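Local atomic coordinates of perosamine synthetase (Caulobacter crescentus, PDB entry 3BN1), a protein that uses pyridoxal 5'-phosphate and L-glutamate to aminate GDP-4-keto-6-deoxy-D-mannose, making GDP-perosamine for the bacterial O-antigen. Residues A254-V259 with L350-G355; V164-R169 with R284-M289; L267-N272 with V364-D369. All coordinates share one frame; numbering follows the deposited sequence.

Contact 1: A254-V259 with L350-G355; sequences AARERV and LPTHAG
This is a buried helix-against-loop contact, in which Ala255, Arg256 and Val259 of helix 249-266 pack on Thr352, His353 and Ala354 of the loop leading from strand 347-350 to helix 358-371. At one end two methyl groups meet: Ala255 CB lies 3.7 Å from Ala354 CB, where the backbones also come closest. One helical turn on, Val259 turns its two branches to different parts of the loop. Val259 CG2 comes to 3.8 Å from His353 O, while CG1 makes a looser approach to the methyl group of Thr352.

Arg256 supplies the largest share of the surface. Its chain, extended from CG to NE, brings the guanidinium against the Thr352-His353 backbone. His353 CA stands over one face of the guanidinium, offset toward the rim and 3.8 Å from Arg256 NH1. Thr352 O comes to the same group obliquely, 3.3 Å from Arg256 NH2. The stronger polar partner of NH2 is Trp288 O, which ties the arginine to the approach to strand 290-294. The Arg256 side chain is about 10 Å from the bound 2-oxoglutarate. Within the loop, Thr352 OG1 bonds back to Leu350 O at 2.6 Å, and Gly355 N donates to His353 ND1. His353 N, by contrast, is buried here with no partner in the model.

Around this contact, the hydroxyl of Tyr263 in the same helix hydrogen-bonds to Pro351 O, and the backbone N of Tyr290 to Thr352 OG1. Backbone bonding between Leu350 and Tyr290 continues into the pairing of strands 290-294 and 347-350.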
loop_
_atom_site.group_PDB
_atom_site.type_symbol
_atom_site.label_atom_id
_atom_site.label_comp_id
_atom_site.label_asym_id
_atom_site.label_seq_id
_atom_site.Cartn_x
_atom_site.Cartn_y
_atom_site.Cartn_z
ATOM N N ALA A 254 16.809 -19.523 14.673
ATOM C CA ALA A 254 17.255 -20.579 15.593
ATOM C C ALA A 254 16.153 -20.987 16.509
ATOM O O ALA A 254 15.989 -22.167 16.847
ATOM C CB ALA A 254 18.419 -20.120 16.443
ATOM N N ALA A 255 15.402 -19.977 16.889
ATOM C CA ALA A 255 14.281 -20.204 17.742
ATOM C C ALA A 255 13.288 -21.128 17.060
ATOM O O ALA A 255 12.790 -22.097 17.644
ATOM C CB ALA A 255 13.684 -18.901 18.012
ATOM N N ARG A 256 12.988 -20.817 15.808
ATOM C CA ARG A 256 12.084 -21.629 15.011
ATOM C C ARG A 256 12.737 -23.028 14.858
ATOM O O ARG A 256 12.051 -24.059 14.984
ATOM C CB ARG A 256 11.814 -20.952 13.641
ATOM C CG ARG A 256 10.525 -20.275 13.413
ATOM C CD ARG A 256 10.609 -19.289 12.239
ATOM N NE ARG A 256 9.553 -18.303 12.443
ATOM C CZ ARG A 256 8.264 -18.593 12.278
ATOM N NH1 ARG A 256 7.304 -17.698 12.501
ATOM N NH2 ARG A 256 7.954 -19.804 11.843
ATOM N N GLU A 257 14.055 -23.085 14.597
ATOM C CA GLU A 257 14.709 -24.394 14.480
ATOM C C GLU A 257 14.468 -25.279 15.710
ATOM O O GLU A 257 14.248 -26.472 15.631
ATOM C CB GLU A 257 16.204 -24.283 14.259
ATOM C CG GLU A 257 16.673 -24.816 12.924
ATOM C CD GLU A 257 18.080 -24.300 12.544
ATOM O OE1 GLU A 257 18.492 -24.517 11.382
ATOM O OE2 GLU A 257 18.782 -23.671 13.382
ATOM N N ARG A 258 14.574 -24.674 16.875
ATOM C CA ARG A 258 14.417 -25.400 18.130
ATOM C C ARG A 258 13.008 -26.010 18.203
ATOM O O ARG A 258 12.792 -27.198 18.515
ATOM C CB ARG A 258 14.501 -24.308 19.198
ATOM C CG ARG A 258 15.334 -24.631 20.395
ATOM C CD ARG A 258 16.341 -23.514 20.598
ATOM N NE ARG A 258 15.701 -22.206 20.597
ATOM C CZ ARG A 258 16.319 -21.063 20.303
ATOM N NH1 ARG A 258 17.604 -21.047 19.926
ATOM N NH2 ARG A 258 15.657 -19.913 20.337
ATOM N N VAL A 259 12.046 -25.146 17.872
ATOM C CA VAL A 259 10.645 -25.498 17.907
ATOM C C VAL A 259 10.390 -26.645 16.958
ATOM O O VAL A 259 9.745 -27.653 17.309
ATOM C CB VAL A 259 9.763 -24.310 17.493
ATOM C CG1 VAL A 259 8.334 -24.836 16.966
ATOM C CG2 VAL A 259 9.636 -23.356 18.692
ATOM N N LEU A 350 0.724 -26.135 11.694
ATOM C CA LEU A 350 0.703 -26.189 13.163
ATOM C C LEU A 350 1.448 -24.967 13.745
ATOM O O LEU A 350 2.290 -24.393 13.070
ATOM C CB LEU A 350 1.493 -27.436 13.603
ATOM C CG LEU A 350 0.863 -28.807 13.320
ATOM C CD1 LEU A 350 1.757 -29.981 13.793
ATOM C CD2 LEU A 350 -0.503 -28.726 13.982
ATOM N N PRO A 351 1.194 -24.571 15.000
ATOM C CA PRO A 351 1.930 -23.431 15.578
ATOM C C PRO A 351 3.460 -23.562 15.401
ATOM O O PRO A 351 4.105 -24.584 15.738
ATOM C CB PRO A 351 1.587 -23.472 17.066
ATOM C CG PRO A 351 0.238 -24.142 17.106
ATOM C CD PRO A 351 0.242 -25.177 15.943
ATOM N N THR A 352 4.025 -22.458 14.922
ATOM C CA THR A 352 5.453 -22.359 14.643
ATOM C C THR A 352 5.798 -20.900 14.717
ATOM O O THR A 352 5.398 -20.110 13.859
ATOM C CB THR A 352 5.747 -22.831 13.182
ATOM O OG1 THR A 352 4.766 -23.808 12.771
ATOM C CG2 THR A 352 7.106 -23.468 13.112
ATOM N N HIS A 353 6.496 -20.541 15.774
ATOM C CA HIS A 353 6.921 -19.147 15.970
ATOM C C HIS A 353 7.953 -19.107 17.082
ATOM O O HIS A 353 8.021 -20.036 17.891
ATOM C CB HIS A 353 5.755 -18.096 16.130
ATOM C CG HIS A 353 4.953 -18.218 17.392
ATOM N ND1 HIS A 353 5.419 -17.813 18.625
ATOM C CD2 HIS A 353 3.725 -18.751 17.608
ATOM C CE1 HIS A 353 4.521 -18.102 19.547
ATOM N NE2 HIS A 353 3.473 -18.648 18.953
ATOM N N ALA A 354 8.727 -18.033 17.128
ATOM C CA ALA A 354 9.815 -17.892 18.080
ATOM C C ALA A 354 9.460 -17.839 19.527
ATOM O O ALA A 354 10.360 -18.048 20.337
ATOM C CB ALA A 354 10.781 -16.702 17.722
ATOM N N GLY A 355 8.207 -17.543 19.870
ATOM C CA GLY A 355 7.814 -17.486 21.280
ATOM C C GLY A 355 7.369 -18.843 21.878
ATOM O O GLY A 355 7.069 -18.925 23.065
#

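Contact 2: V164-R169 with R284-M289; sequences VGATYR and RHVFWM
Thr167 meets Arg284 through a hydroxyl that chi1 of 57° sets between its own backbone N and carbonyl carbon, while Val286 faces Gly165 and Ala166 with CG1 anti to its carbonyl carbon (chi1 -64°). The setting is the aspartate aminotransferase fold of this pyridoxal phosphate enzyme. Segment 164-169 leads into the small hairpin of strands 167-168 and 171-172. Its partner, segment 284-289, is the loop running into strand 290-294.

Two hydrogen bonds join Thr167 to the backbone of Arg284. The amide N of Arg284 donates to Thr167 OG1 over 3.0 Å, and at 172° the bond is nearly straight. In return Thr167 N donates to Arg284 O at 3.3 Å, in the carbonyl plane and on a lone pair. Both backbone polar groups of Arg284 are thus engaged by one residue. Ala166 CB packs close by, 3.3 Å from Arg284 O.

Next to this polar pair, the methyls of Val286 pack on the backbone of 164-166. Val286 CG1 sits 3.4 Å from Gly165 C, pressed directly on a backbone that carries no side chain there, and Val286 CG2 lies 3.4 Å from Val164 O. Leu253 of helix 249-266 and Ile189 also touch Val286. Farther along the same loop Trp288 touches the bound 2-oxoglutarate.

Arg284 extends its chain past Gly165 to form a salt bridge with Glu257 through NH2. Its other terminal nitrogen, NH1, donates to a water 2.8 Å away in the guanidinium plane, and that water donates in turn to Gly165 O at 2.7 Å.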
loop_
_atom_site.group_PDB
_atom_site.type_symbol
_atom_site.label_atom_id
_atom_site.label_comp_id
_atom_site.label_asym_id
_atom_site.label_seq_id
_atom_site.Cartn_x
_atom_site.Cartn_y
_atom_site.Cartn_z
ATOM N N VAL A 164 12.128 -15.994 4.148
ATOM C CA VAL A 164 13.276 -15.155 4.441
ATOM C C VAL A 164 14.274 -16.058 5.184
ATOM O O VAL A 164 13.933 -16.800 6.121
ATOM C CB VAL A 164 12.920 -13.926 5.312
ATOM C CG1 VAL A 164 12.311 -14.376 6.625
ATOM C CG2 VAL A 164 14.213 -13.197 5.617
ATOM N N GLY A 165 15.518 -16.028 4.729
ATOM C CA GLY A 165 16.529 -16.846 5.382
ATOM C C GLY A 165 16.792 -18.216 4.787
ATOM O O GLY A 165 17.756 -18.859 5.183
ATOM N N ALA A 166 15.891 -18.714 3.942
ATOM C CA ALA A 166 16.047 -20.047 3.381
ATOM C C ALA A 166 17.203 -20.020 2.370
ATOM O O ALA A 166 17.557 -18.977 1.823
ATOM C CB ALA A 166 14.649 -20.515 2.693
ATOM N N THR A 167 17.800 -21.164 2.095
ATOM C CA THR A 167 18.878 -21.194 1.103
ATOM C C THR A 167 18.682 -22.426 0.204
ATOM O O THR A 167 18.003 -23.397 0.557
ATOM C CB THR A 167 20.301 -21.307 1.739
ATOM O OG1 THR A 167 20.330 -22.493 2.553
ATOM C CG2 THR A 167 20.641 -20.076 2.556
ATOM N N TYR A 168 19.348 -22.397 -0.940
ATOM C CA TYR A 168 19.219 -23.453 -1.917
ATOM C C TYR A 168 20.564 -23.535 -2.625
ATOM O O TYR A 168 21.026 -22.566 -3.250
ATOM C CB TYR A 168 18.131 -23.038 -2.927
ATOM C CG TYR A 168 17.948 -24.025 -4.055
ATOM C CD1 TYR A 168 17.052 -25.106 -3.903
ATOM C CD2 TYR A 168 18.701 -23.926 -5.248
ATOM C CE1 TYR A 168 16.905 -26.068 -4.890
ATOM C CE2 TYR A 168 18.558 -24.906 -6.276
ATOM C CZ TYR A 168 17.649 -25.975 -6.096
ATOM O OH TYR A 168 17.452 -26.929 -7.106
ATOM N N ARG A 169 21.188 -24.697 -2.517
ATOM C CA ARG A 169 22.469 -24.915 -3.174
ATOM C C ARG A 169 23.412 -23.699 -3.174
ATOM O O ARG A 169 23.972 -23.285 -4.207
ATOM C CB ARG A 169 22.225 -25.489 -4.557
ATOM C CG ARG A 169 21.441 -26.810 -4.444
ATOM C CD ARG A 169 21.188 -27.328 -5.819
ATOM N NE ARG A 169 20.353 -28.558 -5.805
ATOM C CZ ARG A 169 19.825 -29.164 -6.894
ATOM N NH1 ARG A 169 20.026 -28.688 -8.128
ATOM N NH2 ARG A 169 19.079 -30.262 -6.773
ATOM N N ARG A 284 18.542 -24.780 3.488
ATOM C CA ARG A 284 17.784 -24.593 4.731
ATOM C C ARG A 284 16.332 -24.290 4.487
ATOM O O ARG A 284 15.986 -23.382 3.701
ATOM C CB ARG A 284 18.324 -23.371 5.457
ATOM C CG ARG A 284 17.711 -23.168 6.824
ATOM C CD ARG A 284 18.350 -22.004 7.569
ATOM N NE ARG A 284 18.107 -22.112 9.026
ATOM C CZ ARG A 284 18.672 -21.297 9.919
ATOM N NH1 ARG A 284 19.429 -20.294 9.483
ATOM N NH2 ARG A 284 18.493 -21.464 11.228
ATOM N N HIS A 285 15.505 -25.013 5.225
ATOM C CA HIS A 285 14.069 -24.832 5.230
ATOM C C HIS A 285 13.843 -24.049 6.522
ATOM O O HIS A 285 14.173 -24.496 7.637
ATOM C CB HIS A 285 13.468 -26.196 5.334
ATOM C CG HIS A 285 11.985 -26.217 5.271
ATOM N ND1 HIS A 285 11.205 -25.223 5.824
ATOM C CD2 HIS A 285 11.136 -27.175 4.813
ATOM C CE1 HIS A 285 9.935 -25.551 5.694
ATOM N NE2 HIS A 285 9.860 -26.717 5.070
ATOM N N VAL A 286 13.372 -22.819 6.379
ATOM C CA VAL A 286 13.198 -21.949 7.527
ATOM C C VAL A 286 11.915 -22.158 8.351
ATOM O O VAL A 286 11.788 -21.626 9.460
ATOM C CB VAL A 286 13.517 -20.483 7.228
ATOM C CG1 VAL A 286 15.027 -20.296 6.845
ATOM C CG2 VAL A 286 12.517 -19.928 6.249
ATOM N N PHE A 287 11.017 -23.004 7.866
ATOM C CA PHE A 287 9.840 -23.317 8.665
ATOM C C PHE A 287 8.941 -22.163 9.138
ATOM O O PHE A 287 8.642 -21.988 10.343
ATOM C CB PHE A 287 10.243 -24.284 9.787
ATOM C CG PHE A 287 10.351 -25.719 9.333
ATOM C CD1 PHE A 287 9.200 -26.506 9.163
ATOM C CD2 PHE A 287 11.573 -26.263 8.979
ATOM C CE1 PHE A 287 9.263 -27.854 8.680
ATOM C CE2 PHE A 287 11.660 -27.601 8.545
ATOM C CZ PHE A 287 10.504 -28.393 8.368
ATOM N N TRP A 288 8.444 -21.401 8.160
ATOM C CA TRP A 288 7.494 -20.359 8.496
ATOM C C TRP A 288 6.336 -21.037 9.278
ATOM O O TRP A 288 5.801 -20.520 10.278
ATOM C CB TRP A 288 6.960 -19.707 7.212
ATOM C CG TRP A 288 5.850 -18.703 7.600
ATOM C CD1 TRP A 288 5.888 -17.752 8.595
ATOM C CD2 TRP A 288 4.569 -18.585 6.977
ATOM N NE1 TRP A 288 4.661 -17.078 8.650
ATOM C CE2 TRP A 288 3.860 -17.558 7.639
ATOM C CE3 TRP A 288 3.907 -19.335 6.000
ATOM C CZ2 TRP A 288 2.532 -17.246 7.326
ATOM C CZ3 TRP A 288 2.604 -18.945 5.628
ATOM C CH2 TRP A 288 1.961 -17.889 6.256
ATOM N N MET A 289 5.993 -22.255 8.859
ATOM C CA MET A 289 4.968 -23.045 9.511
ATOM C C MET A 289 5.351 -24.493 9.356
ATOM O O MET A 289 5.800 -24.876 8.256
ATOM C CB MET A 289 3.696 -22.882 8.696
ATOM C CG MET A 289 3.273 -21.429 8.687
ATOM S SD MET A 289 1.764 -21.191 9.536
ATOM C CE MET A 289 0.818 -20.969 8.015
HETATM O O HOH W 1 19.774 -19.141 6.900
#

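Contact 3: L267-N272 with V364-D369; sequences LARLGN and VIAALD
Asp369 OD2 receives Arg269 NH2 at 2.6 Å, a hydrogen-bonded salt bridge between the 3-10 turn 267-270 and helix 358-371. The bond is bent, with an N-H...O angle of 143°, and NH2 meets the oxygen from above the carboxylate plane. The two side chains cross at about a right angle, their flat groups 55° apart. Arg269 CB points toward the helix, and chi1 of -163° sets CG anti to the backbone N. One guanidinium face lies over Ala366, Arg269 NH1 being 3.7 Å from Ala366 CA. The other carboxylate oxygen, OD1, pairs with Arg273.

Beside the charged pair, Leu267 and Leu270 pack on Ile365 and Leu368. Leu270 fits against the helix, its CD2 only 3.2 Å from Asp369 N, a tight fit, and its CD1 3.7 Å from Leu368 CB. Leu267 CD2 packs on Ile365 CG1, also at 3.7 Å, and the Leu267 side chain goes on to touch Tyr290 and Val292 of strand 290-294.

Asp369 therefore has one arginine for each oxygen, which would favour its ionised form, while the apolar groups beside it join the turn to the helix.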
loop_
_atom_site.group_PDB
_atom_site.type_symbol
_atom_site.label_atom_id
_atom_site.label_comp_id
_atom_site.label_asym_id
_atom_site.label_seq_id
_atom_site.Cartn_x
_atom_site.Cartn_y
_atom_site.Cartn_z
ATOM N N LEU A 267 6.729 -35.909 17.560
ATOM C CA LEU A 267 5.680 -36.313 16.631
ATOM C C LEU A 267 5.500 -37.792 16.541
ATOM O O LEU A 267 4.486 -38.260 16.054
ATOM C CB LEU A 267 5.792 -35.705 15.221
ATOM C CG LEU A 267 5.092 -34.353 14.961
ATOM C CD1 LEU A 267 4.787 -34.173 13.487
ATOM C CD2 LEU A 267 3.841 -34.065 15.797
ATOM N N ALA A 268 6.498 -38.516 17.025
ATOM C CA ALA A 268 6.469 -39.972 17.076
ATOM C C ALA A 268 5.229 -40.450 17.858
ATOM O O ALA A 268 4.601 -41.461 17.554
ATOM C CB ALA A 268 7.761 -40.433 17.796
ATOM N N ARG A 269 4.878 -39.706 18.892
ATOM C CA ARG A 269 3.731 -40.069 19.693
ATOM C C ARG A 269 2.434 -40.218 18.883
ATOM O O ARG A 269 1.495 -40.889 19.307
ATOM C CB ARG A 269 3.589 -39.019 20.806
ATOM C CG ARG A 269 2.699 -39.461 21.951
ATOM C CD ARG A 269 2.112 -38.258 22.678
ATOM N NE ARG A 269 0.746 -38.482 23.158
ATOM C CZ ARG A 269 0.172 -37.792 24.146
ATOM N NH1 ARG A 269 0.850 -36.834 24.779
ATOM N NH2 ARG A 269 -1.081 -38.054 24.511
ATOM N N LEU A 270 2.368 -39.584 17.718
ATOM C CA LEU A 270 1.151 -39.594 16.888
ATOM C C LEU A 270 1.176 -40.661 15.806
ATOM O O LEU A 270 0.178 -40.914 15.083
ATOM C CB LEU A 270 0.951 -38.209 16.254
ATOM C CG LEU A 270 0.814 -36.982 17.171
ATOM C CD1 LEU A 270 0.559 -35.832 16.274
ATOM C CD2 LEU A 270 -0.288 -37.053 18.249
ATOM N N GLY A 271 2.326 -41.316 15.702
ATOM C CA GLY A 271 2.445 -42.408 14.741
ATOM C C GLY A 271 2.022 -42.082 13.322
ATOM O O GLY A 271 2.386 -41.030 12.789
ATOM N N ASN A 272 1.293 -42.998 12.675
ATOM C CA ASN A 272 0.930 -42.728 11.293
ATOM C C ASN A 272 -0.233 -41.742 11.136
ATOM O O ASN A 272 -0.707 -41.502 10.004
ATOM C CB ASN A 272 0.685 -44.039 10.500
ATOM C CG ASN A 272 -0.709 -44.626 10.754
ATOM O OD1 ASN A 272 -1.415 -44.204 11.681
ATOM N ND2 ASN A 272 -1.097 -45.619 9.950
ATOM N N VAL A 364 0.547 -29.037 22.139
ATOM C CA VAL A 364 -0.008 -29.204 20.800
ATOM C C VAL A 364 -0.032 -30.701 20.462
ATOM O O VAL A 364 -0.970 -31.270 19.911
ATOM C CB VAL A 364 0.993 -28.510 19.827
ATOM C CG1 VAL A 364 0.627 -28.750 18.348
ATOM C CG2 VAL A 364 0.952 -27.065 20.073
ATOM N N ILE A 365 1.064 -31.389 20.763
ATOM C CA ILE A 365 1.056 -32.783 20.404
ATOM C C ILE A 365 0.030 -33.627 21.174
ATOM O O ILE A 365 -0.531 -34.572 20.632
ATOM C CB ILE A 365 2.436 -33.391 20.558
ATOM C CG1 ILE A 365 3.254 -32.950 19.323
ATOM C CG2 ILE A 365 2.305 -34.952 20.683
ATOM C CD1 ILE A 365 4.698 -32.750 19.603
ATOM N N ALA A 366 -0.172 -33.298 22.445
ATOM C CA ALA A 366 -1.096 -34.044 23.243
ATOM C C ALA A 366 -2.499 -33.817 22.705
ATOM O O ALA A 366 -3.300 -34.765 22.635
ATOM C CB ALA A 366 -1.007 -33.588 24.684
ATOM N N ALA A 367 -2.778 -32.560 22.341
ATOM C CA ALA A 367 -4.068 -32.184 21.755
ATOM C C ALA A 367 -4.284 -32.960 20.455
ATOM O O ALA A 367 -5.368 -33.500 20.253
ATOM C CB ALA A 367 -4.160 -30.674 21.484
ATOM N N LEU A 368 -3.240 -33.059 19.626
ATOM C CA LEU A 368 -3.336 -33.799 18.366
ATOM C C LEU A 368 -3.574 -35.268 18.656
ATOM O O LEU A 368 -4.292 -35.940 17.919
ATOM C CB LEU A 368 -2.063 -33.617 17.563
ATOM C CG LEU A 368 -1.848 -32.245 16.850
ATOM C CD1 LEU A 368 -0.475 -32.256 16.184
ATOM C CD2 LEU A 368 -2.928 -32.119 15.692
ATOM N N ASP A 369 -2.907 -35.805 19.691
ATOM C CA ASP A 369 -3.151 -37.174 20.091
ATOM C C ASP A 369 -4.671 -37.361 20.411
ATOM O O ASP A 369 -5.349 -38.355 20.003
ATOM C CB ASP A 369 -2.275 -37.551 21.290
ATOM C CG ASP A 369 -2.625 -38.932 21.843
ATOM O OD1 ASP A 369 -2.684 -39.895 21.044
ATOM O OD2 ASP A 369 -2.938 -39.037 23.047
#

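Overall arrangement
Along the chain the six segments run 164-169, 254-259, 267-272, 284-289, 350-355 and 364-369, so every pair of contacts interlocks. Contact 1 is the middle piece: its centre lies 13 Å from that of contact 2 and 17 Å from that of contact 3, and it touches both. Contacts 2 and 3 are 25 Å apart between centres, their nearest atoms about 9 Å apart. Helix 249-266 serves contact 1 and runs into the turn of contact 3. The antiparallel sheet with strands 290-294 and 347-350 adjoins the loops of contacts 1 and 2. Contact 3 lies far out, 27 Å from the chain centre, and contact 1 joins it to contact 2, whose loop carries Trp288 of the ligand pocket.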